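Local coordinates for protein probable hydrolase (Pseudomonas aeruginosa, PDB 3OM8) that probably hydrolyses a small ester or lactone, perhaps 3-oxoadipate enol-lactone, as an enzyme of the alpha/beta-hydrolase fold, at residues Leu229-Ala232 with Arg238-Thr241; Leu9-Gly14 with Asp60-Gly65; Thr51-Val56 with Ala259-Leu264. All coordinates share one frame; numbering follows the deposited sequence. Where two conformers were deposited one is given.

Contact 1. Residues Leu229-Ala232 with Arg238-Thr241; sequences LIAA and RLVT
Ala-231, on helix 224-233, sets its methyl directly against the first carbon of Leu-239 on the neighbouring strand, with 3.8 Å between Ala-231 CB and Leu-239 CB. This pair of carbons is the tight part of the contact. The same methyl, Ala-231 CB, lies 4.1 Å from Arg-238 O, a looser approach to the strand backbone, and no hydrogen bond links the two segments. The two backbones come close here: the CA atoms of Ala-231 and Arg-238 are 5.9 Å apart, and at this point the helix offers the strand no more than a methyl group. Leu-239 has its CG anti to the backbone N (chi1 173°), which carries the isobutyl branch onward past the alanine, and its CD1 stays 4.4 Å from Ala-231 CB. The leucine thus meets the helix with the root of its side chain, whereas its branched end packs more loosely against the helix; the side chain also touches Val-213.

Away from this point the contact thins quickly. All three touching residues keep some exposure to solvent, and the total buried surface is only 85 Å². Arg-238 contributes backbone alone, because its CB points away from the helix, and its side chain packs on Leu-212 and on Ala-217 of the second subunit.

Here the contact illustrates one half of a beta-alpha-beta crossover, the recurring unit of alpha/beta-hydrolase sheets: strand 211-216, helix 224-233, then strand 238-242 laid parallel to the first. Ile-230 faces inward from the same helix onto Val-213, while Arg-238 and Val-240 bond through their backbones to strand 211-216. Strand 238-242 is the outermost of the sheet within the chain, and beyond it Val-240 and Thr-241 pack on Thr-241 and Leu-239 of the second subunit.

Contact 2. Residues Leu9-Gly14 with Asp60-Gly65; sequences LATSDG and DARGHG
The guanidinium of Arg-62 receives the carboxylate of Asp-13 at its edge, while Thr-11 OG1 approaches obliquely, 3.9 Å from Arg-62 NH1. The grip is end-on, one terminal nitrogen to each oxygen. Arg-62 NH1 reaches Asp-13 OD1 at 3.0 Å along an almost straight bond (173°), with the oxygen in the guanidinium plane. The second bond, 2.9 Å from Arg-62 NH2 to Asp-13 OD2, uses the oxygen's syn lone pair but is bent, with OD2 tilted out of the guanidinium plane. This asymmetry is consistent with the twist of 44° between the two planes; Arg-62 NH1 also makes a weak, strongly bent bond to Asp-13 OD2.

Asp-13 sits in a type I beta turn, Thr-11 to Gly-14, that joins strands 7-10 and 16-22 of the hairpin starting the sheet. Its chi1 of 69° sets the carboxylate back over the turn, where Thr-11 OG1 donates to Asp-13 OD1 at 2.6 Å; OD1 is therefore held by two donors. Arg-62 comes from the loop after strand 55-59, in an Asp-x-Arg-Gly-x-Gly sequence frequent among alpha/beta hydrolases. It occupies a type II turn from Ala-61 to His-64, closed by His-64 N to Ala-61 O, and Gly-63 supplies the positive phi that such a turn needs. His-64 ND1 ties the turn further by donating to Arg-62 O at 3.1 Å, from above the carbonyl plane, and His-64 NE2 is hydrogen-bonded to Gly-37 N. Although Asp-13 is exposed, the arginine is buried, and its NH1 has a second salt-bridge partner in Asp-82 of helix 76-90.

Contact 3. Residues Thr51-Val56 with Ala259-Leu264; sequences TRHFRV and AVLSFL
Phe-54 and Leu-261 both hold CG anti to the carbonyl carbon, at chi1 -54° and -73°, and these torsions send the ring and the isobutyl group past each other in opposite directions. Leu-261 CD2 arrives at the ring's edge, in its plane, 3.7 Å from Phe-54 CE2. Further round the ring, Leu-264 CB approaches obliquely to 3.5 Å from Phe-54 CZ, the closest contact here, while Leu-264 O lies in the ring plane 3.9 Å from the same CZ. Leu-261 and Leu-264 are three residues apart, so one side of helix 253-264 presents both to the phenylalanine. His-53 adds a lighter touch, its CD2 being 4.1 Å from Leu-261 CD2.

The contact joins the connection between helix 47-51 and strand 55-59 to the C-terminal helix. Leu-30 and Ala-266 also pack on Phe-54, and Leu-261 rests on Ala-49 and Leu-50.

No hydrogen bond or salt bridge crosses between the segments. Cohesion therefore comes from hydrocarbon contact against a buried ring, with perhaps a weak electrostatic contribution where the ring's C-H edge faces the Leu-264 carbonyl oxygen.

How the contacts relate
The three contacts share one mixed sheet. Contacts 1 and 2 involve its outermost strands within the chain, 238-242 and 7-10, on opposite sides of the chain's centre, with centres about 31 Å apart. Contact 3 is about 19 Å from contact 1 and 26 Å from contact 2, centre to centre. Strand 55-59 runs from contact 3 into the loop of contact 2, and the segments of these two alternate along the chain. Contact 1 falls within the sequence span of contact 3 and touches it where Arg-238 NH1 lies 3.8 Å from Phe-263 CB. Both meet the second subunit. Contact 3 alone joins an early part of the chain to its last helix; contacts 1 and 2 each pair segments from one end.

Contact 1. Residues Leu229-Ala232 with Arg238-Thr241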
ATOM      1  N   LEU B 229       5.208   1.498  -8.596  1.00 52.61           N
ATOM      2  CA  LEU B 229       6.485   1.659  -9.275  1.00 54.49           C
ATOM      3  C   LEU B 229       7.038   3.054  -9.026  1.00 56.85           C
ATOM      4  O   LEU B 229       8.241   3.230  -8.880  1.00 54.86           O
ATOM      5  CB  LEU B 229       6.345   1.417 -10.779  1.00 52.07           C
ATOM      6  CG  LEU B 229       7.612   1.698 -11.597  1.00 51.65           C
ATOM      7  CD1 LEU B 229       8.741   0.785 -11.119  1.00 49.94           C
ATOM      8  CD2 LEU B 229       7.382   1.541 -13.115  1.00 40.81           C
ATOM      9  N   ILE B 230       6.152   4.046  -8.985  1.00 54.42           N
ATOM     10  CA  ILE B 230       6.557   5.412  -8.684  1.00 49.77           C
ATOM     11  C   ILE B 230       7.078   5.548  -7.250  1.00 53.87           C
ATOM     12  O   ILE B 230       8.169   6.075  -7.033  1.00 52.22           O
ATOM     13  CB  ILE B 230       5.408   6.405  -8.887  1.00 48.39           C
ATOM     14  CG1 ILE B 230       5.064   6.536 -10.379  1.00 48.48           C
ATOM     15  CG2 ILE B 230       5.787   7.761  -8.318  1.00 48.20           C
ATOM     16  CD1 ILE B 230       3.829   7.359 -10.644  1.00 45.75           C
ATOM     17  N   ALA B 231       6.288   5.088  -6.277  1.00 53.56           N
ATOM     18  CA  ALA B 231       6.683   5.154  -4.872  1.00 50.74           C
ATOM     19  C   ALA B 231       8.017   4.448  -4.676  1.00 57.53           C
ATOM     20  O   ALA B 231       8.909   4.975  -4.022  1.00 60.56           O
ATOM     21  CB  ALA B 231       5.603   4.541  -3.959  1.00 44.47           C
ATOM     22  N   ALA B 232       8.148   3.265  -5.271  1.00 56.08           N
ATOM     23  CA  ALA B 232       9.360   2.456  -5.153  1.00 57.67           C
ATOM     24  C   ALA B 232      10.585   3.113  -5.786  1.00 58.93           C
ATOM     25  O   ALA B 232      11.720   2.744  -5.489  1.00 66.57           O
ATOM     26  CB  ALA B 232       9.133   1.085  -5.768  1.00 55.56           C
ATOM     27  N   ARG B 238       6.191   7.830  -0.137  1.00 49.86           N
ATOM     28  CA  ARG B 238       5.232   6.956   0.528  1.00 49.43           C
ATOM     29  C   ARG B 238       4.111   6.528  -0.422  1.00 52.97           C
ATOM     30  O   ARG B 238       3.815   7.214  -1.404  1.00 48.24           O
ATOM     31  CB  ARG B 238       4.596   7.670   1.713  1.00 53.64           C
ATOM     32  CG  ARG B 238       5.504   7.912   2.882  1.00 52.52           C
ATOM     33  CD  ARG B 238       4.680   7.899   4.144  1.00 58.16           C
ATOM     34  NE  ARG B 238       3.857   9.091   4.270  1.00 54.58           N
ATOM     35  CZ  ARG B 238       2.534   9.076   4.362  1.00 54.80           C
ATOM     36  NH1 ARG B 238       1.883  10.221   4.491  1.00 61.46           N
ATOM     37  NH2 ARG B 238       1.860   7.928   4.335  1.00 43.46           N
ATOM     38  N   LEU B 239       3.476   5.406  -0.101  1.00 47.12           N
ATOM     39  CA  LEU B 239       2.357   4.888  -0.877  1.00 44.98           C
ATOM     40  C   LEU B 239       1.149   4.639   0.022  1.00 47.60           C
ATOM     41  O   LEU B 239       1.254   3.984   1.062  1.00 53.56           O
ATOM     42  CB  LEU B 239       2.749   3.584  -1.589  1.00 41.43           C
ATOM     43  CG  LEU B 239       1.641   2.824  -2.325  1.00 44.85           C
ATOM     44  CD1 LEU B 239       1.293   3.571  -3.609  1.00 41.81           C
ATOM     45  CD2 LEU B 239       2.044   1.401  -2.651  1.00 40.54           C
ATOM     46  N   VAL B 240       0.007   5.181  -0.386  1.00 51.87           N
ATOM     47  CA  VAL B 240      -1.276   4.883   0.225  1.00 50.51           C
ATOM     48  C   VAL B 240      -2.144   4.203  -0.827  1.00 50.02           C
ATOM     49  O   VAL B 240      -2.287   4.710  -1.924  1.00 48.93           O
ATOM     50  CB  VAL B 240      -1.965   6.166   0.712  1.00 46.47           C
ATOM     51  CG1 VAL B 240      -3.459   5.936   0.918  1.00 41.90           C
ATOM     52  CG2 VAL B 240      -1.302   6.668   1.996  1.00 45.71           C
ATOM     53  N   THR B 241      -2.712   3.050  -0.510  1.00 53.10           N
ATOM     54  CA  THR B 241      -3.547   2.352  -1.478  1.00 54.04           C
ATOM     55  C   THR B 241      -4.978   2.237  -0.987  1.00 55.74           C
ATOM     56  O   THR B 241      -5.236   1.638   0.051  1.00 56.08           O
ATOM     57  CB  THR B 241      -3.003   0.954  -1.767  1.00 57.61           C
ATOM     58  OG1 THR B 241      -1.700   1.067  -2.347  1.00 66.72           O
ATOM     59  CG2 THR B 241      -3.916   0.216  -2.737  1.00 55.09           C
TER

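Contact 2. Residues Leu9-Gly14 with Asp60-Gly65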
ATOM      1  N   LEU B   9      -5.571  33.359 -17.383  1.00 54.24           N
ATOM      2  CA  LEU B   9      -4.174  33.622 -17.674  1.00 53.84           C
ATOM      3  C   LEU B   9      -3.927  33.462 -19.172  1.00 52.67           C
ATOM      4  O   LEU B   9      -4.298  32.443 -19.762  1.00 49.84           O
ATOM      5  CB  LEU B   9      -3.284  32.644 -16.907  1.00 54.64           C
ATOM      6  CG  LEU B   9      -1.796  32.714 -17.248  1.00 55.56           C
ATOM      7  CD1 LEU B   9      -1.193  34.004 -16.716  1.00 57.28           C
ATOM      8  CD2 LEU B   9      -1.066  31.505 -16.688  1.00 53.20           C
ATOM      9  N   ALA B  10      -3.307  34.463 -19.787  1.00 50.92           N
ATOM     10  CA  ALA B  10      -2.892  34.332 -21.172  1.00 55.03           C
ATOM     11  C   ALA B  10      -1.496  33.742 -21.183  1.00 54.07           C
ATOM     12  O   ALA B  10      -0.553  34.366 -20.712  1.00 53.83           O
ATOM     13  CB  ALA B  10      -2.912  35.690 -21.883  1.00 55.22           C
ATOM     14  N   THR B  11      -1.371  32.537 -21.719  1.00 50.96           N
ATOM     15  CA  THR B  11      -0.086  31.858 -21.788  1.00 49.82           C
ATOM     16  C   THR B  11       0.836  32.460 -22.840  1.00 56.85           C
ATOM     17  O   THR B  11       0.395  33.189 -23.737  1.00 64.89           O
ATOM     18  CB  THR B  11      -0.275  30.377 -22.114  1.00 54.83           C
ATOM     19  OG1 THR B  11      -0.843  30.248 -23.420  1.00 58.88           O
ATOM     20  CG2 THR B  11      -1.211  29.737 -21.109  1.00 53.49           C
ATOM     21  N   SER B  12       2.117  32.124 -22.737  1.00 53.22           N
ATOM     22  CA  SER B  12       3.127  32.605 -23.669  1.00 53.22           C
ATOM     23  C   SER B  12       2.865  32.164 -25.110  1.00 60.82           C
ATOM     24  O   SER B  12       3.361  32.791 -26.053  1.00 60.64           O
ATOM     25  CB  SER B  12       4.508  32.118 -23.241  1.00 57.09           C
ATOM     26  OG  SER B  12       4.539  30.703 -23.192  1.00 62.68           O
ATOM     27  N   ASP B  13       2.109  31.082 -25.284  1.00 57.17           N
ATOM     28  CA  ASP B  13       1.832  30.563 -26.624  1.00 58.29           C
ATOM     29  C   ASP B  13       0.402  30.852 -27.078  1.00 57.70           C
ATOM     30  O   ASP B  13      -0.108  30.214 -28.001  1.00 61.54           O
ATOM     31  CB  ASP B  13       2.123  29.063 -26.703  1.00 58.21           C
ATOM     32  CG  ASP B  13       1.146  28.237 -25.888  1.00 61.24           C
ATOM     33  OD1 ASP B  13       0.632  28.753 -24.874  1.00 58.04           O
ATOM     34  OD2 ASP B  13       0.895  27.072 -26.266  1.00 63.62           O
ATOM     35  N   GLY B  14      -0.247  31.802 -26.415  1.00 56.43           N
ATOM     36  CA  GLY B  14      -1.518  32.332 -26.886  1.00 57.95           C
ATOM     37  C   GLY B  14      -2.760  31.507 -26.597  1.00 58.77           C
ATOM     38  O   GLY B  14      -3.710  31.520 -27.383  1.00 63.52           O
ATOM     39  N   ASP B  60      -8.471  24.884 -14.870  1.00 46.68           N
ATOM     40  CA  ASP B  60      -8.866  23.961 -15.927  1.00 47.23           C
ATOM     41  C   ASP B  60      -7.689  23.813 -16.878  1.00 47.48           C
ATOM     42  O   ASP B  60      -7.171  24.797 -17.401  1.00 45.72           O
ATOM     43  CB  ASP B  60     -10.110  24.464 -16.658  1.00 45.89           C
ATOM     44  CG  ASP B  60     -11.368  24.284 -15.835  1.00 50.06           C
ATOM     45  OD1 ASP B  60     -11.318  23.456 -14.905  1.00 52.53           O
ATOM     46  OD2 ASP B  60     -12.397  24.952 -16.105  1.00 44.44           O
ATOM     47  N   ALA B  61      -7.240  22.582 -17.076  1.00 45.26           N
ATOM     48  CA  ALA B  61      -6.090  22.357 -17.932  1.00 43.94           C
ATOM     49  C   ALA B  61      -6.328  22.869 -19.368  1.00 51.47           C
ATOM     50  O   ALA B  61      -7.465  23.045 -19.808  1.00 49.48           O
ATOM     51  CB  ALA B  61      -5.738  20.893 -17.946  1.00 47.63           C
ATOM     52  N   ARG B  62      -5.233  23.119 -20.074  1.00 48.22           N
ATOM     53  CA  ARG B  62      -5.257  23.404 -21.497  1.00 51.63           C
ATOM     54  C   ARG B  62      -6.236  22.441 -22.175  1.00 51.87           C
ATOM     55  O   ARG B  62      -6.186  21.234 -21.954  1.00 47.19           O
ATOM     56  CB  ARG B  62      -3.829  23.245 -22.035  1.00 47.17           C
ATOM     57  CG  ARG B  62      -3.650  23.252 -23.526  1.00 49.60           C
ATOM     58  CD  ARG B  62      -2.159  23.172 -23.848  1.00 47.49           C
ATOM     59  NE  ARG B  62      -1.435  24.319 -23.298  1.00 47.31           N
ATOM     60  CZ  ARG B  62      -1.028  25.365 -24.021  1.00 55.70           C
ATOM     61  NH1 ARG B  62      -0.384  26.371 -23.439  1.00 52.17           N
ATOM     62  NH2 ARG B  62      -1.262  25.410 -25.335  1.00 50.87           N
ATOM     63  N   GLY B  63      -7.154  22.980 -22.968  1.00 46.96           N
ATOM     64  CA  GLY B  63      -8.076  22.154 -23.728  1.00 43.68           C
ATOM     65  C   GLY B  63      -9.330  21.725 -22.983  1.00 47.61           C
ATOM     66  O   GLY B  63     -10.189  21.052 -23.559  1.00 44.87           O
ATOM     67  N   HIS B  64      -9.449  22.129 -21.718  1.00 42.90           N
ATOM     68  CA  HIS B  64     -10.525  21.644 -20.845  1.00 47.88           C
ATOM     69  C   HIS B  64     -11.405  22.737 -20.238  1.00 50.01           C
ATOM     70  O   HIS B  64     -10.977  23.888 -20.059  1.00 50.71           O
ATOM     71  CB  HIS B  64      -9.938  20.836 -19.680  1.00 45.29           C
ATOM     72  CG  HIS B  64      -9.415  19.491 -20.070  1.00 49.26           C
ATOM     73  ND1 HIS B  64      -8.143  19.300 -20.565  1.00 52.50           N
ATOM     74  CD2 HIS B  64      -9.982  18.263 -20.010  1.00 52.33           C
ATOM     75  CE1 HIS B  64      -7.953  18.016 -20.803  1.00 56.59           C
ATOM     76  NE2 HIS B  64      -9.052  17.363 -20.471  1.00 54.26           N
ATOM     77  N   GLY B  65     -12.628  22.342 -19.892  1.00 37.85           N
ATOM     78  CA  GLY B  65     -13.550  23.188 -19.158  1.00 40.43           C
ATOM     79  C   GLY B  65     -13.621  24.641 -19.593  1.00 50.83           C
ATOM     80  O   GLY B  65     -14.073  24.951 -20.692  1.00 53.07           O
TER

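Contact 3. Residues Thr51-Val56 with Ala259-Leu264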
ATOM      1  N   THR B  51      -8.933  23.913   2.439  1.00 50.62           N
ATOM      2  CA  THR B  51      -8.773  25.353   2.647  1.00 53.09           C
ATOM      3  C   THR B  51      -8.667  25.723   4.110  1.00 61.10           C
ATOM      4  O   THR B  51      -8.435  26.888   4.439  1.00 67.07           O
ATOM      5  CB  THR B  51      -9.924  26.184   2.024  1.00 59.48           C
ATOM      6  OG1 THR B  51     -11.177  25.817   2.617  1.00 61.59           O
ATOM      7  CG2 THR B  51      -9.979  25.996   0.496  1.00 56.74           C
ATOM      8  N   ARG B  52      -8.854  24.738   4.983  1.00 67.86           N
ATOM      9  CA  ARG B  52      -8.639  24.947   6.418  1.00 66.83           C
ATOM     10  C   ARG B  52      -7.176  25.254   6.680  1.00 64.26           C
ATOM     11  O   ARG B  52      -6.853  25.997   7.592  1.00 68.00           O
ATOM     12  CB  ARG B  52      -9.055  23.720   7.230  1.00 67.00           C
ATOM     13  CG  ARG B  52     -10.510  23.721   7.673  1.00 76.89           C
ATOM     14  CD  ARG B  52     -10.754  22.717   8.814  1.00 80.21           C
ATOM     15  NE  ARG B  52     -11.804  21.757   8.471  1.00 85.53           N
ATOM     16  CZ  ARG B  52     -11.588  20.512   8.043  1.00 86.33           C
ATOM     17  NH1 ARG B  52     -12.621  19.729   7.750  1.00 89.42           N
ATOM     18  NH2 ARG B  52     -10.347  20.043   7.911  1.00 77.34           N
ATOM     19  N   HIS B  53      -6.301  24.691   5.852  1.00 65.10           N
ATOM     20  CA  HIS B  53      -4.860  24.785   6.053  1.00 59.41           C
ATOM     21  C   HIS B  53      -4.094  25.462   4.899  1.00 61.09           C
ATOM     22  O   HIS B  53      -3.013  26.019   5.101  1.00 60.27           O
ATOM     23  CB  HIS B  53      -4.311  23.387   6.287  1.00 63.47           C
ATOM     24  CG  HIS B  53      -5.060  22.620   7.334  1.00 76.03           C
ATOM     25  ND1 HIS B  53      -4.695  22.623   8.665  1.00 78.96           N
ATOM     26  CD2 HIS B  53      -6.159  21.833   7.247  1.00 78.80           C
ATOM     27  CE1 HIS B  53      -5.534  21.866   9.349  1.00 79.86           C
ATOM     28  NE2 HIS B  53      -6.431  21.375   8.513  1.00 80.05           N
ATOM     29  N   PHE B  54      -4.644  25.418   3.691  1.00 52.69           N
ATOM     30  CA  PHE B  54      -3.908  25.931   2.536  1.00 53.03           C
ATOM     31  C   PHE B  54      -4.727  26.874   1.677  1.00 55.46           C
ATOM     32  O   PHE B  54      -5.955  26.815   1.677  1.00 58.62           O
ATOM     33  CB  PHE B  54      -3.412  24.773   1.667  1.00 45.14           C
ATOM     34  CG  PHE B  54      -2.614  23.750   2.419  1.00 49.94           C
ATOM     35  CD1 PHE B  54      -1.269  23.956   2.680  1.00 60.42           C
ATOM     36  CD2 PHE B  54      -3.211  22.579   2.871  1.00 53.44           C
ATOM     37  CE1 PHE B  54      -0.529  23.019   3.389  1.00 63.30           C
ATOM     38  CE2 PHE B  54      -2.480  21.634   3.574  1.00 60.74           C
ATOM     39  CZ  PHE B  54      -1.135  21.854   3.836  1.00 59.80           C
ATOM     40  N   ARG B  55      -4.033  27.769   0.980  1.00 59.10           N
ATOM     41  CA  ARG B  55      -4.635  28.508  -0.114  0.53 55.05           C
ATOM     42  C   ARG B  55      -4.613  27.571  -1.305  1.00 56.79           C
ATOM     43  O   ARG B  55      -3.547  27.121  -1.725  1.00 61.43           O
ATOM     44  CB  ARG B  55      -3.819  29.754  -0.428  0.53 54.41           C
ATOM     45  CG  ARG B  55      -4.544  30.774  -1.274  0.53 47.80           C
ATOM     46  CD  ARG B  55      -3.613  31.898  -1.636  0.53 47.59           C
ATOM     47  NE  ARG B  55      -4.337  33.055  -2.148  0.53 54.29           N
ATOM     48  CZ  ARG B  55      -3.757  34.063  -2.786  0.53 57.46           C
ATOM     49  NH1 ARG B  55      -4.484  35.084  -3.215  0.53 61.31           N
ATOM     50  NH2 ARG B  55      -2.446  34.041  -2.996  0.53 59.68           N
ATOM     51  N   VAL B  56      -5.792  27.258  -1.836  1.00 55.11           N
ATOM     52  CA  VAL B  56      -5.893  26.284  -2.923  1.00 50.46           C
ATOM     53  C   VAL B  56      -6.010  26.921  -4.313  1.00 53.54           C
ATOM     54  O   VAL B  56      -6.991  27.603  -4.622  1.00 51.13           O
ATOM     55  CB  VAL B  56      -7.070  25.314  -2.689  1.00 46.58           C
ATOM     56  CG1 VAL B  56      -7.187  24.315  -3.834  1.00 44.44           C
ATOM     57  CG2 VAL B  56      -6.886  24.589  -1.369  1.00 47.00           C
ATOM     58  N   ALA B 259      -5.144  11.446   4.014  1.00 46.70           N
ATOM     59  CA  ALA B 259      -3.836  11.079   3.490  1.00 49.70           C
ATOM     60  C   ALA B 259      -3.070  12.305   3.038  1.00 50.17           C
ATOM     61  O   ALA B 259      -1.891  12.458   3.362  1.00 46.30           O
ATOM     62  CB  ALA B 259      -3.981  10.107   2.341  1.00 49.37           C
ATOM     63  N   VAL B 260      -3.745  13.175   2.287  1.00 48.81           N
ATOM     64  CA  VAL B 260      -3.127  14.402   1.769  1.00 47.63           C
ATOM     65  C   VAL B 260      -2.739  15.364   2.895  1.00 51.21           C
ATOM     66  O   VAL B 260      -1.596  15.804   2.978  1.00 54.02           O
ATOM     67  CB  VAL B 260      -4.073  15.149   0.762  1.00 38.55           C
ATOM     68  CG1 VAL B 260      -3.558  16.538   0.461  1.00 38.40           C
ATOM     69  CG2 VAL B 260      -4.240  14.345  -0.520  1.00 37.76           C
ATOM     70  N   LEU B 261      -3.701  15.686   3.755  1.00 43.98           N
ATOM     71  CA  LEU B 261      -3.493  16.659   4.824  1.00 50.06           C
ATOM     72  C   LEU B 261      -2.404  16.245   5.818  1.00 53.60           C
ATOM     73  O   LEU B 261      -1.637  17.084   6.304  1.00 48.35           O
ATOM     74  CB  LEU B 261      -4.814  16.945   5.554  1.00 47.84           C
ATOM     75  CG  LEU B 261      -5.756  17.805   4.706  1.00 54.22           C
ATOM     76  CD1 LEU B 261      -7.103  18.038   5.380  1.00 57.33           C
ATOM     77  CD2 LEU B 261      -5.090  19.134   4.385  1.00 50.08           C
ATOM     78  N   SER B 262      -2.326  14.953   6.115  1.00 52.28           N
ATOM     79  CA  SER B 262      -1.347  14.481   7.090  1.00 54.58           C
ATOM     80  C   SER B 262       0.042  14.566   6.486  1.00 53.15           C
ATOM     81  O   SER B 262       1.010  14.937   7.166  1.00 46.79           O
ATOM     82  CB  SER B 262      -1.656  13.049   7.521  1.00 55.48           C
ATOM     83  OG  SER B 262      -2.872  13.006   8.245  1.00 62.11           O
ATOM     84  N   PHE B 263       0.125  14.223   5.201  1.00 45.73           N
ATOM     85  CA  PHE B 263       1.375  14.297   4.461  1.00 47.91           C
ATOM     86  C   PHE B 263       1.890  15.733   4.360  1.00 51.19           C
ATOM     87  O   PHE B 263       3.087  15.980   4.495  1.00 56.42           O
ATOM     88  CB  PHE B 263       1.203  13.704   3.058  1.00 47.74           C
ATOM     89  CG  PHE B 263       2.396  13.902   2.172  1.00 46.87           C
ATOM     90  CD1 PHE B 263       3.592  13.249   2.436  1.00 43.62           C
ATOM     91  CD2 PHE B 263       2.326  14.744   1.073  1.00 48.91           C
ATOM     92  CE1 PHE B 263       4.699  13.429   1.621  1.00 44.69           C
ATOM     93  CE2 PHE B 263       3.425  14.926   0.240  1.00 51.41           C
ATOM     94  CZ  PHE B 263       4.612  14.274   0.510  1.00 51.79           C
ATOM     95  N   LEU B 264       0.988  16.678   4.129  1.00 48.37           N
ATOM     96  CA  LEU B 264       1.390  18.065   3.881  1.00 49.83           C
ATOM     97  C   LEU B 264       1.639  18.856   5.166  1.00 59.67           C
ATOM     98  O   LEU B 264       2.101  19.998   5.128  1.00 64.47           O
ATOM     99  CB  LEU B 264       0.351  18.780   3.014  1.00 46.96           C
ATOM    100  CG  LEU B 264       0.223  18.283   1.570  1.00 46.47           C
ATOM    101  CD1 LEU B 264      -0.887  19.037   0.867  1.00 45.24           C
ATOM    102  CD2 LEU B 264       1.542  18.434   0.812  1.00 40.81           C
TER